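Local coordinates for RIM-binding protein, isoform F (Drosophila melanogaster, PDB 6Q9M) that probably acts as an active-zone scaffold that couples synaptic vesicle recruitment to release sites and contains a central fibronectin type III array, at residues A[42-47]-A[60-65]; A[74-79]-A[87-92]; A[161-166]-A[199-204]. One frame throughout, in Å; residues are numbered along the deposited sequence.

Contact 1. Residues A[42-47]-A[60-65]; sequences YHVYVD and TRALIE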
loop_
_atom_site.group_PDB
_atom_site.type_symbol
_atom_site.label_atom_id
_atom_site.label_comp_id
_atom_site.label_asym_id
_atom_site.label_seq_id
_atom_site.Cartn_x
_atom_site.Cartn_y
_atom_site.Cartn_z
ATOM N N TYR A 42 -17.844 -10.824 -11.638
ATOM C CA TYR A 42 -17.311 -10.582 -10.312
ATOM C C TYR A 42 -16.506 -11.787 -9.837
ATOM O O TYR A 42 -16.825 -12.938 -10.154
ATOM C CB TYR A 42 -18.428 -10.300 -9.300
ATOM C CG TYR A 42 -19.302 -9.125 -9.613
ATOM C CD1 TYR A 42 -20.458 -9.265 -10.381
ATOM C CD2 TYR A 42 -18.989 -7.870 -9.129
ATOM C CE1 TYR A 42 -21.267 -8.171 -10.663
ATOM C CE2 TYR A 42 -19.793 -6.781 -9.393
ATOM C CZ TYR A 42 -20.927 -6.930 -10.162
ATOM O OH TYR A 42 -21.697 -5.819 -10.426
ATOM N N HIS A 43 -15.461 -11.500 -9.065
ATOM C CA HIS A 43 -14.596 -12.500 -8.455
ATOM C C HIS A 43 -14.684 -12.327 -6.945
ATOM O O HIS A 43 -14.383 -11.245 -6.424
ATOM C CB HIS A 43 -13.148 -12.336 -8.909
ATOM C CG HIS A 43 -12.851 -12.925 -10.247
ATOM N ND1 HIS A 43 -13.794 -13.593 -10.995
ATOM C CD2 HIS A 43 -11.709 -12.949 -10.974
ATOM C CE1 HIS A 43 -13.246 -14.012 -12.124
ATOM N NE2 HIS A 43 -11.981 -13.631 -12.137
ATOM N N VAL A 44 -15.100 -13.379 -6.244
ATOM C CA VAL A 44 -15.215 -13.346 -4.791
ATOM C C VAL A 44 -14.013 -14.058 -4.199
ATOM O O VAL A 44 -13.729 -15.210 -4.552
ATOM C CB VAL A 44 -16.524 -13.986 -4.320
ATOM C CG1 VAL A 44 -16.683 -13.780 -2.828
ATOM C CG2 VAL A 44 -17.688 -13.368 -5.076
ATOM N N TYR A 45 -13.298 -13.370 -3.315
ATOM C CA TYR A 45 -12.112 -13.903 -2.658
ATOM C C TYR A 45 -12.339 -14.035 -1.162
ATOM O O TYR A 45 -13.056 -13.234 -0.552
ATOM C CB TYR A 45 -10.899 -13.016 -2.886
ATOM C CG TYR A 45 -10.456 -12.952 -4.325
ATOM C CD1 TYR A 45 -11.124 -12.146 -5.236
ATOM C CD2 TYR A 45 -9.376 -13.697 -4.772
ATOM C CE1 TYR A 45 -10.733 -12.083 -6.545
ATOM C CE2 TYR A 45 -8.980 -13.635 -6.089
ATOM C CZ TYR A 45 -9.663 -12.821 -6.970
ATOM O OH TYR A 45 -9.283 -12.741 -8.289
ATOM N N VAL A 46 -11.700 -15.044 -0.572
ATOM C CA VAL A 46 -11.642 -15.204 0.877
ATOM C C VAL A 46 -10.181 -15.421 1.245
ATOM O O VAL A 46 -9.542 -16.355 0.742
ATOM C CB VAL A 46 -12.523 -16.374 1.362
ATOM C CG1 VAL A 46 -12.367 -16.593 2.848
ATOM C CG2 VAL A 46 -13.990 -16.109 1.034
ATOM N N ASP A 47 -9.651 -14.548 2.098
ATOM C CA ASP A 47 -8.227 -14.508 2.432
ATOM C C ASP A 47 -7.361 -14.676 1.189
ATOM O O ASP A 47 -6.407 -15.452 1.164
ATOM C CB ASP A 47 -7.868 -15.552 3.487
ATOM C CG ASP A 47 -8.873 -15.600 4.630
ATOM O OD1 ASP A 47 -9.465 -14.545 4.944
ATOM O OD2 ASP A 47 -9.079 -16.694 5.207
ATOM N N THR A 60 -26.426 -10.084 -7.511
ATOM C CA THR A 60 -25.166 -9.765 -6.847
ATOM C C THR A 60 -25.162 -10.296 -5.413
ATOM O O THR A 60 -25.056 -9.557 -4.430
ATOM C CB THR A 60 -24.898 -8.266 -6.885
ATOM O OG1 THR A 60 -26.022 -7.562 -6.354
ATOM C CG2 THR A 60 -24.640 -7.799 -8.309
ATOM N N ARG A 61 -25.312 -11.615 -5.317
ATOM C CA ARG A 61 -25.232 -12.327 -4.057
ATOM C C ARG A 61 -24.360 -13.557 -4.256
ATOM O O ARG A 61 -24.146 -14.015 -5.380
ATOM C CB ARG A 61 -26.622 -12.738 -3.563
ATOM C CG ARG A 61 -27.520 -11.589 -3.128
ATOM C CD ARG A 61 -28.435 -12.028 -1.987
ATOM N NE ARG A 61 -29.632 -11.201 -1.853
ATOM C CZ ARG A 61 -29.640 -9.953 -1.385
ATOM N NH1 ARG A 61 -30.791 -9.288 -1.301
ATOM N NH2 ARG A 61 -28.507 -9.367 -1.005
ATOM N N ALA A 62 -23.871 -14.114 -3.151
ATOM C CA ALA A 62 -23.065 -15.319 -3.262
ATOM C C ALA A 62 -23.068 -16.075 -1.943
ATOM O O ALA A 62 -23.065 -15.473 -0.867
ATOM C CB ALA A 62 -21.624 -14.995 -3.675
ATOM N N LEU A 63 -23.055 -17.400 -2.052
ATOM C CA LEU A 63 -22.907 -18.314 -0.927
ATOM C C LEU A 63 -21.511 -18.918 -1.028
ATOM O O LEU A 63 -21.203 -19.625 -1.992
ATOM C CB LEU A 63 -23.988 -19.395 -0.957
ATOM C CG LEU A 63 -23.980 -20.426 0.176
ATOM C CD1 LEU A 63 -24.424 -19.786 1.497
ATOM C CD2 LEU A 63 -24.851 -21.636 -0.166
ATOM N N ILE A 64 -20.652 -18.609 -0.068
ATOM C CA ILE A 64 -19.275 -19.083 -0.084
ATOM C C ILE A 64 -19.130 -20.250 0.882
ATOM O O ILE A 64 -19.320 -20.096 2.097
ATOM C CB ILE A 64 -18.289 -17.964 0.266
ATOM C CG1 ILE A 64 -18.705 -16.668 -0.419
ATOM C CG2 ILE A 64 -16.888 -18.383 -0.141
ATOM C CD1 ILE A 64 -17.994 -15.438 0.149
ATOM N N GLU A 65 -18.767 -21.406 0.344
ATOM C CA GLU A 65 -18.514 -22.590 1.143
ATOM C C GLU A 65 -17.068 -22.614 1.630
ATOM O O GLU A 65 -16.232 -21.801 1.226
ATOM C CB GLU A 65 -18.827 -23.842 0.332
ATOM C CG GLU A 65 -20.272 -23.911 -0.106
ATOM C CD GLU A 65 -21.188 -24.306 1.033
ATOM O OE1 GLU A 65 -22.423 -24.239 0.848
ATOM O OE2 GLU A 65 -20.669 -24.684 2.114
#
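V44 and V46 of strand 42-46 face A62 and I64 of strand 61-65 across the inside of a beta sandwich. The two strand axes come no nearer than 9.5 Å and run in roughly the same direction, 36° apart; no hydrogen bond joins the segments, and side chains alone bridge the gap. I64 touches both V44 and V46. Its CD1 lies against V44 CG1 at 3.7 Å, the two side chains crossing obliquely, while its CG2 meets V46 CG2 tip to tip at 3.9 Å. V44 uses its two methyls differently: CG1, anti to the backbone N (chi1 -173°), goes to I64, and CG2 looks toward A62 CB, a looser approach of 4.5 Å. At the other end, T60 CG2 sits 4.1 Å from Y42 CE1 and just as far from Y42 OH, beside the phenol end of the ring. T60 keeps its hydroxyl for another task, since OG1 is hydrogen-bonded to W28 O, and the W28 ring also meets the Y42 ring edge-to-face. I26 of strand 23-29 touches both V44 and I64. Alternate residues pointing inward from two face-to-face antiparallel sheets, around a core tryptophan, are characteristic of the fibronectin type III sandwich.

Contact 2. Residues A[74-79]-A[87-92]; sequences RISVRS and SRDAAC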
loop_
_atom_site.group_PDB
_atom_site.type_symbol
_atom_site.label_atom_id
_atom_site.label_comp_id
_atom_site.label_asym_id
_atom_site.label_seq_id
_atom_site.Cartn_x
_atom_site.Cartn_y
_atom_site.Cartn_z
ATOM N N ARG A 74 -11.022 -12.286 5.725
ATOM C CA ARG A 74 -11.192 -11.110 4.887
ATOM C C ARG A 74 -11.866 -11.542 3.598
ATOM O O ARG A 74 -11.341 -12.402 2.876
ATOM C CB ARG A 74 -9.864 -10.430 4.574
ATOM C CG ARG A 74 -10.060 -9.235 3.636
ATOM C CD ARG A 74 -8.763 -8.555 3.244
ATOM N NE ARG A 74 -8.115 -7.921 4.386
ATOM C CZ ARG A 74 -8.481 -6.742 4.900
ATOM N NH1 ARG A 74 -9.501 -6.068 4.395
ATOM N NH2 ARG A 74 -7.824 -6.242 5.932
ATOM N N ILE A 75 -13.031 -10.967 3.323
ATOM C CA ILE A 75 -13.752 -11.228 2.087
ATOM C C ILE A 75 -13.708 -9.994 1.214
ATOM O O ILE A 75 -13.833 -8.863 1.706
ATOM C CB ILE A 75 -15.191 -11.665 2.395
ATOM C CG1 ILE A 75 -15.082 -12.899 3.309
ATOM C CG2 ILE A 75 -15.970 -11.909 1.071
ATOM C CD1 ILE A 75 -16.364 -13.597 3.605
ATOM N N SER A 76 -13.543 -10.213 -0.081
ATOM C CA SER A 76 -13.396 -9.101 -0.999
ATOM C C SER A 76 -14.015 -9.496 -2.330
ATOM O O SER A 76 -14.092 -10.682 -2.650
ATOM C CB SER A 76 -11.917 -8.725 -1.137
ATOM O OG SER A 76 -11.265 -9.682 -1.957
ATOM N N VAL A 77 -14.466 -8.503 -3.097
ATOM C CA VAL A 77 -15.060 -8.735 -4.411
ATOM C C VAL A 77 -14.390 -7.836 -5.441
ATOM O O VAL A 77 -14.178 -6.637 -5.205
ATOM C CB VAL A 77 -16.587 -8.492 -4.400
ATOM C CG1 VAL A 77 -17.191 -8.826 -5.766
ATOM C CG2 VAL A 77 -17.271 -9.314 -3.294
ATOM N N ARG A 78 -14.071 -8.417 -6.591
ATOM C CA ARG A 78 -13.374 -7.720 -7.656
ATOM C C ARG A 78 -14.232 -7.688 -8.902
ATOM O O ARG A 78 -14.824 -8.706 -9.285
ATOM C CB ARG A 78 -12.050 -8.403 -7.986
ATOM C CG ARG A 78 -11.039 -8.360 -6.870
ATOM C CD ARG A 78 -9.660 -8.723 -7.375
ATOM N NE ARG A 78 -8.934 -9.441 -6.341
ATOM C CZ ARG A 78 -7.710 -9.932 -6.477
ATOM N NH1 ARG A 78 -7.053 -9.777 -7.622
ATOM N NH2 ARG A 78 -7.149 -10.574 -5.458
ATOM N N SER A 79 -14.286 -6.513 -9.527
ATOM C CA SER A 79 -14.876 -6.368 -10.845
ATOM C C SER A 79 -13.921 -6.939 -11.877
ATOM O O SER A 79 -12.717 -6.696 -11.821
ATOM C CB SER A 79 -15.131 -4.892 -11.157
ATOM O OG SER A 79 -16.202 -4.362 -10.402
ATOM N N SER A 87 -10.521 -4.805 -10.533
ATOM C CA SER A 87 -10.344 -3.835 -9.465
ATOM C C SER A 87 -9.568 -4.476 -8.310
ATOM O O SER A 87 -9.391 -5.696 -8.252
ATOM C CB SER A 87 -11.694 -3.311 -8.977
ATOM O OG SER A 87 -12.516 -4.386 -8.550
ATOM N N ARG A 88 -9.114 -3.638 -7.376
ATOM C CA ARG A 88 -8.302 -4.104 -6.258
ATOM C C ARG A 88 -9.177 -4.514 -5.082
ATOM O O ARG A 88 -10.291 -4.016 -4.905
ATOM C CB ARG A 88 -7.323 -3.029 -5.815
ATOM C CG ARG A 88 -6.486 -2.491 -6.951
ATOM C CD ARG A 88 -5.272 -1.754 -6.442
ATOM N NE ARG A 88 -4.505 -1.165 -7.534
ATOM C CZ ARG A 88 -3.413 -1.711 -8.058
ATOM N NH1 ARG A 88 -2.957 -2.864 -7.580
ATOM N NH2 ARG A 88 -2.772 -1.098 -9.054
ATOM N N ASP A 89 -8.658 -5.444 -4.276
ATOM C CA ASP A 89 -9.398 -5.901 -3.101
ATOM C C ASP A 89 -9.745 -4.741 -2.171
ATOM O O ASP A 89 -10.854 -4.690 -1.624
ATOM C CB ASP A 89 -8.585 -6.957 -2.334
ATOM C CG ASP A 89 -8.608 -8.334 -3.000
ATOM O OD1 ASP A 89 -7.716 -9.155 -2.710
ATOM O OD2 ASP A 89 -9.515 -8.606 -3.813
ATOM N N ALA A 90 -8.811 -3.793 -1.990
ATOM C CA ALA A 90 -8.970 -2.713 -1.020
ATOM C C ALA A 90 -10.155 -1.816 -1.309
ATOM O O ALA A 90 -10.531 -1.018 -0.437
ATOM C CB ALA A 90 -7.711 -1.837 -0.976
ATOM N N ALA A 91 -10.731 -1.893 -2.508
ATOM C CA ALA A 91 -11.898 -1.082 -2.818
ATOM C C ALA A 91 -13.196 -1.741 -2.407
ATOM O O ALA A 91 -14.186 -1.040 -2.209
ATOM C CB ALA A 91 -11.948 -0.755 -4.306
ATOM N N CYS A 92 -13.227 -3.064 -2.281
ATOM C CA CYS A 92 -14.447 -3.767 -1.879
ATOM C C CYS A 92 -14.020 -4.927 -0.989
ATOM O O CYS A 92 -13.739 -6.030 -1.476
ATOM C CB CYS A 92 -15.251 -4.242 -3.080
ATOM S SG CYS A 92 -16.915 -4.772 -2.647
HETATM O O HOH W 1 -12.720 -4.504 -5.716
#
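S87 opens the segment by gripping S79 of strand 74-79 twice. Its backbone N donates to S79 O at 3.2 Å, and its OG accepts from S79 N at 2.9 Å, a bond the side chain reaches by turning OG between its own backbone N and carbonyl carbon (chi1 57°). The same OG donates to a water that in turn gives its hydrogens to V77 O and R88 O, so one water ties the strand to the loop. The aliphatic part of R78 passes close to S87 O, with CD 3.2 Å away. R88 adds the carbonyl that takes the water, while its NE forms a salt bridge with D6. D89 follows at the start of a short 3-10 turn, 89-91, and holds the polar centre of the contact. Its OD2 accepts two bonds from opposite faces of the carboxylate plane: S76 OG comes from almost directly above at 2.8 Å, and R78 NE from the other side at 2.7 Å. The guanidinium and carboxylate planes stand 74° apart, so this salt bridge is not a flat two-pronged one; R78 NH2 adds just a weak bond to D89 OD1. C92, beyond the turn, rejoins the strand, its O accepting from V77 N at 3.0 Å and touching S76 CA, with SG beside V77 CB at 4.1 Å. The loop thus lies along strand 73-81 and leads into strand 93-96, which pairs with it at I75 and M94. Strand 39-46 hydrogen-bonds to the opposite edge of 73-81, where Y45 makes a cation-pi contact with R78, and V77 packs on W28 of the facing sheet.

Contact 3. Residues A[161-166]-A[199-204]; sequences YRVTVR and ADFRTL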
loop_
_atom_site.group_PDB
_atom_site.type_symbol
_atom_site.label_atom_id
_atom_site.label_comp_id
_atom_site.label_asym_id
_atom_site.label_seq_id
_atom_site.Cartn_x
_atom_site.Cartn_y
_atom_site.Cartn_z
ATOM N N TYR A 161 7.378 12.731 8.265
ATOM C CA TYR A 161 5.943 12.766 8.451
ATOM C C TYR A 161 5.462 11.400 8.916
ATOM O O TYR A 161 5.958 10.361 8.464
ATOM C CB TYR A 161 5.239 13.172 7.163
ATOM C CG TYR A 161 5.459 14.618 6.806
ATOM C CD1 TYR A 161 4.827 15.635 7.525
ATOM C CD2 TYR A 161 6.315 14.977 5.766
ATOM C CE1 TYR A 161 5.015 16.958 7.196
ATOM C CE2 TYR A 161 6.523 16.313 5.440
ATOM C CZ TYR A 161 5.870 17.299 6.163
ATOM O OH TYR A 161 6.053 18.623 5.845
ATOM N N ARG A 162 4.510 11.419 9.846
ATOM C CA ARG A 162 3.772 10.238 10.257
ATOM C C ARG A 162 2.323 10.425 9.840
ATOM O O ARG A 162 1.656 11.360 10.302
ATOM C CB ARG A 162 3.876 10.030 11.762
ATOM C CG ARG A 162 2.984 8.914 12.282
ATOM C CD ARG A 162 3.438 8.483 13.668
ATOM N NE ARG A 162 4.661 7.689 13.614
ATOM C CZ ARG A 162 5.260 7.204 14.695
ATOM N NH1 ARG A 162 4.728 7.446 15.888
ATOM N NH2 ARG A 162 6.385 6.485 14.594
ATOM N N VAL A 163 1.818 9.526 9.003
ATOM C CA VAL A 163 0.441 9.632 8.538
ATOM C C VAL A 163 -0.315 8.401 9.008
ATOM O O VAL A 163 0.213 7.282 8.945
ATOM C CB VAL A 163 0.377 9.826 7.003
ATOM C CG1 VAL A 163 1.269 8.875 6.319
ATOM C CG2 VAL A 163 -1.074 9.690 6.501
ATOM N N THR A 164 -1.521 8.626 9.529
ATOM C CA THR A 164 -2.419 7.585 10.013
ATOM C C THR A 164 -3.724 7.637 9.227
ATOM O O THR A 164 -4.077 8.666 8.643
ATOM C CB THR A 164 -2.726 7.751 11.499
ATOM O OG1 THR A 164 -3.557 8.903 11.663
ATOM C CG2 THR A 164 -1.451 7.966 12.293
ATOM N N VAL A 165 -4.451 6.523 9.237
ATOM C CA VAL A 165 -5.748 6.419 8.583
ATOM C C VAL A 165 -6.722 5.741 9.538
ATOM O O VAL A 165 -6.390 4.722 10.150
ATOM C CB VAL A 165 -5.660 5.642 7.258
ATOM C CG1 VAL A 165 -7.046 5.551 6.607
ATOM C CG2 VAL A 165 -4.666 6.305 6.317
ATOM N N ARG A 166 -7.911 6.311 9.689
ATOM C CA ARG A 166 -8.897 5.720 10.575
ATOM C C ARG A 166 -10.262 5.791 9.881
ATOM O O ARG A 166 -10.509 6.633 9.006
ATOM C CB ARG A 166 -8.727 6.424 11.965
ATOM C CG ARG A 166 -8.557 7.960 11.866
ATOM C CD ARG A 166 -8.876 8.490 13.207
ATOM N NE ARG A 166 -9.256 9.889 13.389
ATOM C CZ ARG A 166 -10.270 10.624 12.914
ATOM N NH1 ARG A 166 -11.462 10.078 12.556
ATOM N NH2 ARG A 166 -10.201 11.927 13.226
ATOM N N ALA A 199 2.191 5.172 8.906
ATOM C CA ALA A 199 3.396 5.034 8.102
ATOM C C ALA A 199 4.302 6.233 8.338
ATOM O O ALA A 199 3.831 7.368 8.434
ATOM C CB ALA A 199 3.061 4.924 6.608
ATOM N N ASP A 200 5.598 5.973 8.439
ATOM C CA ASP A 200 6.605 7.016 8.554
ATOM C C ASP A 200 7.346 7.136 7.230
ATOM O O ASP A 200 7.729 6.123 6.637
ATOM C CB ASP A 200 7.605 6.708 9.676
ATOM C CG ASP A 200 6.980 6.807 11.068
ATOM O OD1 ASP A 200 6.050 7.639 11.267
ATOM O OD2 ASP A 200 7.423 6.049 11.965
ATOM N N PHE A 201 7.551 8.371 6.773
ATOM C CA PHE A 201 8.316 8.623 5.559
ATOM C C PHE A 201 8.908 10.022 5.644
ATOM O O PHE A 201 8.561 10.809 6.528
ATOM C CB PHE A 201 7.443 8.463 4.299
ATOM C CG PHE A 201 6.465 9.592 4.076
ATOM C CD1 PHE A 201 5.197 9.558 4.650
ATOM C CD2 PHE A 201 6.805 10.677 3.275
ATOM C CE1 PHE A 201 4.290 10.593 4.446
ATOM C CE2 PHE A 201 5.899 11.731 3.062
ATOM C CZ PHE A 201 4.644 11.690 3.655
ATOM N N ARG A 202 9.820 10.326 4.718
ATOM C CA ARG A 202 10.463 11.634 4.637
ATOM C C ARG A 202 10.280 12.216 3.243
ATOM O O ARG A 202 10.375 11.489 2.250
ATOM C CB ARG A 202 11.960 11.555 4.944
ATOM C CG ARG A 202 12.627 12.933 4.877
ATOM C CD ARG A 202 14.148 12.917 5.016
ATOM N NE ARG A 202 14.657 11.874 5.896
ATOM C CZ ARG A 202 15.126 12.105 7.117
ATOM N NH1 ARG A 202 15.132 13.342 7.591
ATOM N NH2 ARG A 202 15.586 11.105 7.859
ATOM N N THR A 203 10.024 13.521 3.155
ATOM C CA THR A 203 9.923 14.099 1.822
ATOM C C THR A 203 11.309 14.213 1.184
ATOM O O THR A 203 12.338 14.126 1.854
ATOM C CB THR A 203 9.216 15.454 1.856
ATOM O OG1 THR A 203 9.738 16.283 2.914
ATOM C CG2 THR A 203 7.723 15.240 2.056
ATOM N N LEU A 204 11.327 14.354 -0.140
ATOM C CA LEU A 204 12.581 14.506 -0.867
ATOM C C LEU A 204 13.172 15.895 -0.617
ATOM O O LEU A 204 12.505 16.811 -0.130
ATOM C CB LEU A 204 12.374 14.273 -2.362
ATOM C CG LEU A 204 11.770 12.942 -2.820
ATOM C CD1 LEU A 204 11.626 12.968 -4.315
ATOM C CD2 LEU A 204 12.610 11.737 -2.387
#
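Y161 and F201 form an antiparallel hydrogen-bonded pair of strands 161-166 and 199-202, with Y161 N donating to F201 O at 2.8 Å and F201 N returning the bond to Y161 O. F201 CG lies between its backbone N and carbonyl carbon (chi1 74°), and Y161 CB sits over the face of that ring, 4.2 Å from its centroid in a CH-pi contact; the two rings are obliquely placed. The tyrosine ring edge takes T203 CG2, 3.7 Å from CE2. Y161 OH is hydrogen-bonded to A156 N, while T203 OG1 is bonded to A156 O and T159 N. R162, on the other side of the sheet, makes a non-hydrogen-bonded pair with D200. Its guanidinium grips the carboxylate side-on: NE to OD1 at 2.7 Å and NH2 to OD2 at 2.9 Å, each on a syn lone pair, with the planes only 15° apart. V163 pairs with A199 through two backbone bonds. Its CG1 also meets the edge of the F201 ring, 3.9 Å from CE1. Strand 198-202 is the outermost of its four-stranded sheet, 160-167 lying between it and 131-135; V163 and F201 also pack on I120 and A118 of strand 118-123.

Overall arrangement
Contacts 1 and 2 belong to the first fibronectin type III domain and share strands of one sheet: their centres lie 10 Å apart, and strands 39-46 and 73-81 are neighbours joined at H43 O to R78 N, 2.9 Å. Contact 1 spans the gap between the domain's two sheets, while contact 2 fixes the loop leading into the edge strand 93-96 of one of them. Contact 3 joins edge strand 198-202 to strand 160-167 in a sheet of the next domain of the array. It does not touch the others; its nearest atoms are about 10 Å from contact 2 and about 20 Å from contact 1, on the opposite side of the chain's centre.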